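PDB 1ON3: methylmalonyl-CoA carboxyltransferase 12S subunit from Propionibacterium freudenreichii, which catalyses the transfer of a carboxyl group from methylmalonyl-CoA to the biotin of the 1.3S subunit and forms the hexameric core of transcarboxylase. Local coordinates for residues V162-S165 with G166-Q170; F320-N324 with G325-G329; D294-A297 with K298-W302. One frame throughout, in Å; residues are numbered along the deposited sequence.

Overall arrangement
The three contacts are local ones, two at helix ends and one in a hairpin. From the N terminus, interaction 1 comes first, where helix 147-164 ends and the chain swings into strand 170-175 of the sheet in the N-terminal half. Interaction 3 follows, setting the end of helix 293-299 against the sheet of the C-terminal half, and interaction 2 comes last, as the hairpin of strands 316-323 and 326-333 in that sheet. Each closes within nine or ten residues; they run in series and neither nest nor cross. Interactions 2 and 3, with centres 11 Å apart, touch: Asp301 meets Arg322 and Gly325, and Val300 packs on Ala321. Interaction 1 lies apart, its centre 22 Å from that of interaction 2.

Interaction 1: V162-S165 with G166-Q170; sequences VKLS and GVVPQ
Leu164 O takes two backbone N-H groups as the chain turns out of its helix, Val167 N at 2.9 Å from above the carbonyl plane and Val168 N at 3.3 Å in that plane. Gly166 sits at phi 79°, where a CB would be jammed against the carbonyl oxygen of Ser165, so the turn calls for glycine. Val167 CB lies 3.5 Å from the same oxygen, Leu164 O. Further round the turn, Val168 CG2, set between its own backbone N and carbonyl carbon, reaches Leu164 CD2 at 3.7 Å, the two side chains crossing obliquely.

Gln170 comes back across Leu164 at about a right angle. With CG beside the backbone N (chi1 -59°) and the chain extended beyond it, the amide is carried to the leucine, and Gln170 NE2 lies 3.6 Å from Leu164 CB. That nitrogen donates to Asn161 O, one turn back in the helix. Cutting Gln170 back to an alanine is likely to leave Asn161 O without this donor and to open a gap beside Leu164 CB.

Leu127 of helix 113-129 packs on Leu164 and Val167, while Lys516 NZ of a second subunit hydrogen-bonds to the carbonyl oxygens of Lys163 and Ser165; beyond the turn, Gln170 opens strand 170-175.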
# COMPACT_ATOMS: atom_id res chain seq x y z
N VAL E 162 -15.24 15.53 -12.86
CA VAL E 162 -15.42 14.49 -11.85
C VAL E 162 -14.06 13.90 -11.46
O VAL E 162 -13.82 13.61 -10.29
CB VAL E 162 -16.37 13.37 -12.37
CG1 VAL E 162 -16.47 12.24 -11.33
CG2 VAL E 162 -17.77 13.97 -12.63
N LYS E 163 -13.17 13.74 -12.43
CA LYS E 163 -11.85 13.19 -12.13
C LYS E 163 -11.13 14.12 -11.13
O LYS E 163 -10.53 13.64 -10.16
CB LYS E 163 -11.04 13.06 -13.42
CG LYS E 163 -9.68 12.39 -13.27
CD LYS E 163 -9.02 12.30 -14.65
CE LYS E 163 -7.68 11.58 -14.61
NZ LYS E 163 -6.95 11.68 -15.92
N LEU E 164 -11.20 15.43 -11.35
CA LEU E 164 -10.55 16.40 -10.46
C LEU E 164 -11.29 16.61 -9.14
O LEU E 164 -10.73 17.13 -8.18
CB LEU E 164 -10.42 17.77 -11.15
CG LEU E 164 -9.18 18.08 -12.01
CD1 LEU E 164 -9.10 17.13 -13.23
CD2 LEU E 164 -9.25 19.53 -12.49
N SER E 165 -12.56 16.22 -9.10
CA SER E 165 -13.36 16.44 -7.91
C SER E 165 -12.73 15.88 -6.63
O SER E 165 -12.41 14.70 -6.55
CB SER E 165 -14.77 15.86 -8.12
OG SER E 165 -15.67 16.33 -7.13
N GLY E 166 -12.53 16.74 -5.64
CA GLY E 166 -11.94 16.29 -4.38
C GLY E 166 -10.43 16.11 -4.40
O GLY E 166 -9.85 15.67 -3.40
N VAL E 167 -9.78 16.45 -5.52
CA VAL E 167 -8.32 16.34 -5.64
C VAL E 167 -7.74 17.75 -5.68
O VAL E 167 -6.84 18.08 -4.91
CB VAL E 167 -7.91 15.57 -6.90
CG1 VAL E 167 -6.38 15.33 -6.87
CG2 VAL E 167 -8.66 14.23 -6.96
N VAL E 168 -8.24 18.59 -6.60
CA VAL E 168 -7.81 19.99 -6.64
C VAL E 168 -9.09 20.82 -6.65
O VAL E 168 -10.09 20.40 -7.22
CB VAL E 168 -6.95 20.34 -7.90
CG1 VAL E 168 -5.65 19.55 -7.87
CG2 VAL E 168 -7.74 20.05 -9.18
N PRO E 169 -9.09 21.99 -5.98
CA PRO E 169 -10.31 22.81 -5.95
C PRO E 169 -10.66 23.31 -7.34
O PRO E 169 -9.77 23.64 -8.12
CB PRO E 169 -9.93 23.97 -5.02
CG PRO E 169 -8.76 23.45 -4.24
CD PRO E 169 -8.00 22.66 -5.26
N GLN E 170 -11.96 23.36 -7.65
CA GLN E 170 -12.44 23.83 -8.95
C GLN E 170 -13.46 24.93 -8.73
O GLN E 170 -14.48 24.71 -8.06
CB GLN E 170 -13.09 22.68 -9.73
CG GLN E 170 -12.20 21.49 -10.00
CD GLN E 170 -12.95 20.40 -10.74
OE1 GLN E 170 -13.12 20.48 -11.96
NE2 GLN E 170 -13.43 19.39 -10.01

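Interaction 2: F320-N324 with G325-G329; sequences FARVN and GRSVG
Arg322 and Ser327 lie side by side on one face of a beta hairpin, and their polar ends meet through water rather than directly. The arginine has CG beside its backbone N (chi1 -74°) and is extended from there to NE, which lays its aliphatic part along the backbone of the turn and the start of the facing strand: Arg322 CG is 3.6 Å from Arg326 O, and Arg322 CD is 3.6 Å from Gly325 O. A water in the plane of the guanidinium, at its edge, accepts from Arg322 NE at 2.8 Å and donates to Ser327 OG at 2.6 Å. Ser327 OG is also bonded to Phe254 O, while Arg322 NH2 bonds to Ser253 OG and the guanidinium makes a cation-pi contact with Phe254. Phe320 shares this face, with Val328 O at the edge of its ring, near the ring plane.

The hairpin is closed by a type I' turn from Val323 to Arg326, with Asn324 and Gly325 both at positive phi. Ala321 pairs with Val328, and Val323 with Arg326, each pair joined by two backbone hydrogen bonds. Asp301 accepts from the backbone N-H groups of both Asn324 and Gly325.

The other face is largely apolar near Val328. Its CG2 fits between neighbours on the facing strand, 4.2 Å from Ala321 CB and 4.2 Å from Val323 CG2. Arg326 starts from this face, its CG anti to the backbone N, and bends at chi3 (-55°). A second water accepts from Arg326 NE at 2.8 Å and donates to Val323 O, tying the side chain back to the turn; farther out, Arg326 NH1 forms a salt bridge with Glu262. Val323 itself rests on Ala500 and Leu503 of helix 495-505.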
# COMPACT_ATOMS: atom_id res chain seq x y z
N PHE E 320 -16.90 30.31 5.37
CA PHE E 320 -15.49 30.04 5.59
C PHE E 320 -14.97 31.15 6.50
O PHE E 320 -15.38 32.31 6.38
CB PHE E 320 -14.71 30.09 4.28
CG PHE E 320 -14.87 28.87 3.42
CD1 PHE E 320 -15.39 28.97 2.13
CD2 PHE E 320 -14.47 27.62 3.88
CE1 PHE E 320 -15.50 27.83 1.31
CE2 PHE E 320 -14.58 26.49 3.08
CZ PHE E 320 -15.08 26.59 1.79
N ALA E 321 -14.08 30.80 7.42
CA ALA E 321 -13.50 31.78 8.31
C ALA E 321 -12.18 31.24 8.78
O ALA E 321 -11.71 30.20 8.29
CB ALA E 321 -14.41 32.01 9.50
N ARG E 322 -11.57 31.93 9.73
CA ARG E 322 -10.31 31.47 10.26
C ARG E 322 -10.24 31.61 11.77
O ARG E 322 -10.83 32.53 12.35
CB ARG E 322 -9.15 32.24 9.62
CG ARG E 322 -8.85 31.83 8.18
CD ARG E 322 -7.71 32.64 7.60
NE ARG E 322 -7.54 32.39 6.17
CZ ARG E 322 -8.01 33.16 5.21
NH1 ARG E 322 -8.69 34.26 5.49
NH2 ARG E 322 -7.80 32.83 3.94
N VAL E 323 -9.55 30.67 12.39
CA VAL E 323 -9.33 30.73 13.83
C VAL E 323 -7.83 30.57 13.98
O VAL E 323 -7.26 29.56 13.58
CB VAL E 323 -10.07 29.60 14.59
CG1 VAL E 323 -9.75 29.70 16.08
CG2 VAL E 323 -11.59 29.75 14.38
N ASN E 324 -7.18 31.59 14.53
CA ASN E 324 -5.73 31.57 14.69
C ASN E 324 -5.07 31.35 13.33
O ASN E 324 -4.07 30.64 13.21
CB ASN E 324 -5.31 30.47 15.66
CG ASN E 324 -5.85 30.68 17.08
OD1 ASN E 324 -6.02 29.73 17.83
ND2 ASN E 324 -6.10 31.94 17.45
N GLY E 325 -5.64 31.97 12.30
CA GLY E 325 -5.10 31.86 10.95
C GLY E 325 -5.45 30.62 10.16
O GLY E 325 -5.17 30.55 8.96
N ARG E 326 -6.07 29.63 10.81
CA ARG E 326 -6.42 28.38 10.14
C ARG E 326 -7.80 28.43 9.50
O ARG E 326 -8.78 28.85 10.15
CB ARG E 326 -6.38 27.23 11.17
CG ARG E 326 -6.70 25.84 10.66
CD ARG E 326 -7.09 24.92 11.83
NE ARG E 326 -6.08 24.89 12.89
CZ ARG E 326 -4.92 24.24 12.77
NH1 ARG E 326 -4.64 23.58 11.66
NH2 ARG E 326 -4.02 24.29 13.75
N SER E 327 -7.89 28.02 8.23
CA SER E 327 -9.18 27.98 7.54
C SER E 327 -10.10 26.99 8.23
O SER E 327 -9.68 25.88 8.57
CB SER E 327 -9.04 27.52 6.07
OG SER E 327 -8.36 28.46 5.26
N VAL E 328 -11.35 27.40 8.45
CA VAL E 328 -12.37 26.52 9.03
C VAL E 328 -13.69 26.78 8.30
O VAL E 328 -13.89 27.85 7.71
CB VAL E 328 -12.63 26.79 10.56
CG1 VAL E 328 -11.36 26.53 11.36
CG2 VAL E 328 -13.15 28.20 10.78
N GLY E 329 -14.57 25.79 8.34
CA GLY E 329 -15.88 25.93 7.74
C GLY E 329 -16.88 25.94 8.88
O GLY E 329 -16.88 25.03 9.72
O HOH W 1 -6.29 29.96 5.38
O HOH W 2 -6.96 27.03 14.55

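Interaction 3: D294-A297 with K298-W302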
# COMPACT_ATOMS: atom_id res chain seq x y z
N ASP E 294 -23.73 37.03 14.32
CA ASP E 294 -23.20 37.94 15.34
C ASP E 294 -22.32 37.12 16.28
O ASP E 294 -21.35 37.63 16.84
CB ASP E 294 -24.33 38.63 16.11
CG ASP E 294 -25.03 39.69 15.29
OD1 ASP E 294 -24.39 40.26 14.38
OD2 ASP E 294 -26.21 39.96 15.54
N VAL E 295 -22.66 35.84 16.45
CA VAL E 295 -21.86 34.97 17.29
C VAL E 295 -20.59 34.66 16.50
O VAL E 295 -19.48 34.74 17.04
CB VAL E 295 -22.59 33.65 17.60
CG1 VAL E 295 -21.64 32.71 18.33
CG2 VAL E 295 -23.85 33.92 18.44
N ILE E 296 -20.75 34.33 15.23
CA ILE E 296 -19.61 34.01 14.37
C ILE E 296 -18.61 35.15 14.36
O ILE E 296 -17.42 34.93 14.55
CB ILE E 296 -20.06 33.71 12.91
CG1 ILE E 296 -20.92 32.43 12.89
CG2 ILE E 296 -18.82 33.58 11.99
CD1 ILE E 296 -21.52 32.08 11.50
N ALA E 297 -19.09 36.37 14.14
CA ALA E 297 -18.20 37.54 14.07
C ALA E 297 -17.34 37.70 15.31
O ALA E 297 -16.19 38.13 15.22
CB ALA E 297 -19.02 38.80 13.83
N LYS E 298 -17.88 37.35 16.47
CA LYS E 298 -17.13 37.48 17.71
C LYS E 298 -16.18 36.34 18.02
O LYS E 298 -15.37 36.44 18.94
CB LYS E 298 -18.08 37.70 18.88
CG LYS E 298 -18.86 39.00 18.76
CD LYS E 298 -19.74 39.28 19.96
CE LYS E 298 -20.53 40.56 19.74
NZ LYS E 298 -19.65 41.72 19.39
N ILE E 299 -16.24 35.25 17.25
CA ILE E 299 -15.34 34.14 17.54
C ILE E 299 -14.28 33.87 16.47
O ILE E 299 -13.27 33.23 16.76
CB ILE E 299 -16.13 32.85 17.82
CG1 ILE E 299 -16.93 32.42 16.60
CG2 ILE E 299 -17.08 33.08 18.99
CD1 ILE E 299 -17.61 31.07 16.77
N VAL E 300 -14.49 34.35 15.25
CA VAL E 300 -13.50 34.12 14.20
C VAL E 300 -12.53 35.30 14.09
O VAL E 300 -12.86 36.42 14.48
CB VAL E 300 -14.19 33.88 12.81
CG1 VAL E 300 -15.18 32.74 12.92
CG2 VAL E 300 -14.89 35.14 12.33
N ASP E 301 -11.34 35.03 13.56
CA ASP E 301 -10.31 36.05 13.41
C ASP E 301 -10.80 37.32 12.74
O ASP E 301 -11.34 37.28 11.64
CB ASP E 301 -9.12 35.52 12.59
CG ASP E 301 -8.23 34.56 13.36
OD1 ASP E 301 -7.15 34.21 12.83
OD2 ASP E 301 -8.60 34.16 14.49
N TRP E 302 -10.60 38.45 13.40
CA TRP E 302 -11.00 39.75 12.84
C TRP E 302 -12.48 39.89 12.49
O TRP E 302 -12.88 40.87 11.85
CB TRP E 302 -10.18 40.03 11.57
CG TRP E 302 -8.77 39.56 11.64
CD1 TRP E 302 -8.22 38.50 10.97
CD2 TRP E 302 -7.71 40.13 12.43
NE1 TRP E 302 -6.88 38.38 11.29
CE2 TRP E 302 -6.55 39.37 12.18
CE3 TRP E 302 -7.64 41.21 13.31
CZ2 TRP E 302 -5.32 39.66 12.78
CZ3 TRP E 302 -6.42 41.50 13.92
CH2 TRP E 302 -5.28 40.72 13.65
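Ile299 lies against the carbonyl oxygens of Val295 and Ile296, in the turn of helix before it. Its CB is 3.9 Å from Val295 O. From there CG1, placed between its own backbone N and carbonyl carbon (chi1 63°), comes within 3.3 Å of Ile296 O and is near Val295 O as well. The other branch, Ile299 CG2, is 3.5 Å from Val295 O, and at the tip Ile299 CD1 is more loosely placed, 4.1 Å from Val295 O. Leu278 of helix 278-281 also packs on this side chain.

The carbonyl of Ile296 has polar partners too. Ile296 O accepts from Ile299 N, well above the carbonyl plane, and from Val300 N at 3.1 Å, nearly head-on with a C=O...N angle of 176°. Val300 CG1 lies 3.8 Å from Ile296 CG2. The bonds from Lys298 N to Asp294 O and Val295 O are weak.

Such bifurcated acceptance of i+3 and i+4 N-H groups by one carbonyl is common in the last turn of a helix, and helix 293-299 ends here, with Ile296 and Val300 on Ile330 of strand 326-333 in the sheet of the C-terminal half.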